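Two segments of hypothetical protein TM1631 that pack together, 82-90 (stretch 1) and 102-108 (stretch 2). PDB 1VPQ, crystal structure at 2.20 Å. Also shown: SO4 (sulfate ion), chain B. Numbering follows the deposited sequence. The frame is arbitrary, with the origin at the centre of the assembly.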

# COMPACT_ATOMS: atom_id res chain seq x y z
N THR A 82 5.39 4.22 -3.22
CA THR A 82 5.32 4.01 -1.78
C THR A 82 5.98 2.68 -1.47
O THR A 82 6.08 1.80 -2.33
CB THR A 82 3.88 3.97 -1.28
OG1 THR A 82 3.19 2.87 -1.90
CG2 THR A 82 3.15 5.27 -1.59
N VAL A 83 6.45 2.52 -0.23
CA VAL A 83 7.27 1.36 0.13
C VAL A 83 6.83 0.77 1.46
O VAL A 83 6.54 1.50 2.41
CB VAL A 83 8.78 1.72 0.24
CG1 VAL A 83 9.65 0.47 0.19
CG2 VAL A 83 9.18 2.62 -0.88
N LYS A 84 6.80 -0.56 1.53
CA LYS A 84 6.56 -1.26 2.79
C LYS A 84 7.82 -1.25 3.66
O LYS A 84 8.93 -1.46 3.15
CB LYS A 84 6.10 -2.70 2.55
CG LYS A 84 4.62 -2.84 2.25
CD LYS A 84 4.18 -4.29 2.38
CE LYS A 84 2.67 -4.42 2.35
NZ LYS A 84 2.23 -5.83 2.62
N THR A 85 7.64 -1.02 4.96
CA THR A 85 8.72 -1.17 5.95
C THR A 85 9.20 -2.62 5.93
O THR A 85 8.49 -3.50 5.42
CB THR A 85 8.27 -0.86 7.40
OG1 THR A 85 7.27 -1.81 7.81
CG2 THR A 85 7.73 0.56 7.54
N PRO A 86 10.39 -2.89 6.50
CA PRO A 86 10.82 -4.29 6.59
C PRO A 86 9.82 -5.13 7.37
O PRO A 86 9.06 -4.59 8.19
CB PRO A 86 12.17 -4.21 7.32
CG PRO A 86 12.63 -2.80 7.14
CD PRO A 86 11.38 -1.97 7.09
N GLY A 87 9.80 -6.43 7.09
CA GLY A 87 8.88 -7.37 7.73
C GLY A 87 9.05 -7.53 9.23
O GLY A 87 8.08 -7.79 9.93
N SER A 88 10.27 -7.36 9.71
CA SER A 88 10.55 -7.38 11.15
C SER A 88 9.76 -6.31 11.92
O SER A 88 9.25 -6.55 13.02
CB SER A 88 12.04 -7.12 11.39
OG SER A 88 12.41 -5.85 10.90
N VAL A 89 9.68 -5.13 11.33
CA VAL A 89 9.06 -3.98 11.98
C VAL A 89 7.56 -4.21 12.16
O VAL A 89 7.01 -3.90 13.21
CB VAL A 89 9.36 -2.69 11.20
CG1 VAL A 89 8.50 -1.51 11.69
CG2 VAL A 89 10.85 -2.36 11.30
N THR A 90 6.92 -4.78 11.15
CA THR A 90 5.47 -5.00 11.15
C THR A 90 4.99 -6.38 11.67
O THR A 90 3.85 -6.49 12.14
CB THR A 90 4.90 -4.75 9.76
OG1 THR A 90 5.67 -5.46 8.79
CG2 THR A 90 4.93 -3.26 9.45
N GLU A 102 16.86 0.35 15.30
CA GLU A 102 17.99 -0.06 14.46
C GLU A 102 17.52 -0.48 13.06
O GLU A 102 18.09 -0.04 12.06
CB GLU A 102 18.83 -1.17 15.12
CG GLU A 102 19.24 -0.92 16.59
CD GLU A 102 19.98 0.41 16.85
OE1 GLU A 102 21.18 0.53 16.50
OE2 GLU A 102 19.36 1.33 17.44
N ASP A 103 16.47 -1.30 13.00
CA ASP A 103 15.90 -1.75 11.72
C ASP A 103 15.42 -0.61 10.80
O ASP A 103 15.63 -0.66 9.58
CB ASP A 103 14.74 -2.74 11.95
CG ASP A 103 15.23 -4.17 12.21
OD1 ASP A 103 16.44 -4.43 12.15
OD2 ASP A 103 14.39 -5.06 12.48
N MET A 104 14.78 0.41 11.38
CA MET A 104 14.25 1.53 10.60
C MET A 104 15.32 2.54 10.17
O MET A 104 15.20 3.13 9.11
CB MET A 104 13.13 2.25 11.37
CG MET A 104 11.85 1.43 11.49
SD MET A 104 11.16 0.96 9.90
CE MET A 104 10.64 2.55 9.24
N GLU A 105 16.34 2.73 11.01
CA GLU A 105 17.50 3.57 10.66
C GLU A 105 18.28 2.95 9.51
O GLU A 105 18.70 3.65 8.59
CB GLU A 105 18.42 3.75 11.87
CG GLU A 105 17.87 4.71 12.92
CD GLU A 105 18.81 4.93 14.10
OE1 GLU A 105 19.48 3.96 14.53
OE2 GLU A 105 18.87 6.08 14.59
N ASN A 106 18.46 1.64 9.59
CA ASN A 106 19.09 0.86 8.53
C ASN A 106 18.31 0.99 7.22
O ASN A 106 18.87 1.29 6.17
CB ASN A 106 19.14 -0.61 8.95
CG ASN A 106 19.98 -1.45 8.04
OD1 ASN A 106 19.46 -2.34 7.35
ND2 ASN A 106 21.28 -1.20 8.02
N PHE A 107 17.00 0.78 7.34
CA PHE A 107 16.04 0.91 6.23
C PHE A 107 16.02 2.32 5.65
O PHE A 107 15.92 2.48 4.44
CB PHE A 107 14.65 0.53 6.73
CG PHE A 107 13.52 0.92 5.81
CD1 PHE A 107 13.19 0.13 4.73
CD2 PHE A 107 12.76 2.06 6.08
CE1 PHE A 107 12.13 0.48 3.90
CE2 PHE A 107 11.71 2.42 5.26
CZ PHE A 107 11.38 1.63 4.17
N THR A 108 16.09 3.34 6.51
CA THR A 108 16.10 4.73 6.07
C THR A 108 17.27 4.99 5.13
O THR A 108 17.13 5.64 4.11
CB THR A 108 16.18 5.72 7.26
OG1 THR A 108 15.06 5.52 8.12
CG2 THR A 108 16.18 7.16 6.78
S SO4 B . -1.17 -7.12 2.32
O1 SO4 B . -1.80 -6.29 3.34
O2 SO4 B . -0.48 -8.25 2.94
O3 SO4 B . -2.22 -7.63 1.45
O4 SO4 B . -0.19 -6.33 1.59

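A helix that packs against an irregular segment usually does so with one stripe of its surface, because residues three and four positions apart fall on the same side. The contact between residues 82-90 and 102-108 of TM1631 is a compact example. Stretch 2 is helical throughout, whereas stretch 1 changes from strand to a short loop to the start of a helix, and the side chains of Asp103, Met104 and Phe107 meet all three parts of it. Together the two segments bury 340 Å², a modest area, yet one that combines polar and apolar contacts.

Glu102, at the start of the stretch, lies out of reach and contributes to the helix through its backbone: its O accepts a hydrogen bond from Asn106 N at 3.0 Å. The contact proper begins with Asp103, whose CA-to-CB bond points toward stretch 1. Here lies the single hydrogen bond between the segments, donated by Ser88 OG to Asp103 OD2 over 2.7 Å. Ser88 is in the p rotamer and Asp103 in the m rotamer, and both side chains start toward the opposing segment, so that hydroxyl and carboxylate meet directly. Asp103 has an apolar contact as well, since Val89 CG2 lies 4.0 Å from Asp103 CB, beside the base of the acidic side chain.

Met104 shows how a flexible side chain can reach a partner that its backbone does not face. Its CA-to-CB bond points sideways, but the m, m, m conformation brings its end nearer to stretch 1. Met104 SD lies 3.6 Å from Val89 CG2 and 4.1 Å from Pro86 CD, while Met104 CE approaches Thr85 CG2 at 3.9 Å. The thioether thus touches both the loop and the first turn of the following helix.

Glu105 and Asn106 are exposed and make no contact with stretch 1, as the helical repeat carries their side chains off the packed side. Phe107, one turn after Asp103, returns to it. The two are tied through the backbone by Phe107 N donating to Asp103 O at 3.0 Å. Phe107 has the largest area covered by the other segment, 74 Å², and its t rotamer sets the ring against the junction of strand and loop. Pro86 CD sits 4.0 Å from the centroid of the Phe107 ring and 26° off its normal, the geometry of a CH-pi interaction; its closest ring atom, Phe107 CD1, is 3.6 Å away. Proline suits this role because its CD hydrogens, next to the ring nitrogen, are somewhat polarised. Thr85 CA lies over the same face, 4.3 Å from Phe107 CZ, and Val83 CG1 comes to the ring edge, 4.5 Å from Phe107 CE1.

Thr108 closes the stretch without touching stretch 1. Its OG1 instead donates to Met104 O at 2.6 Å, satisfying the hydroxyl within its own helix.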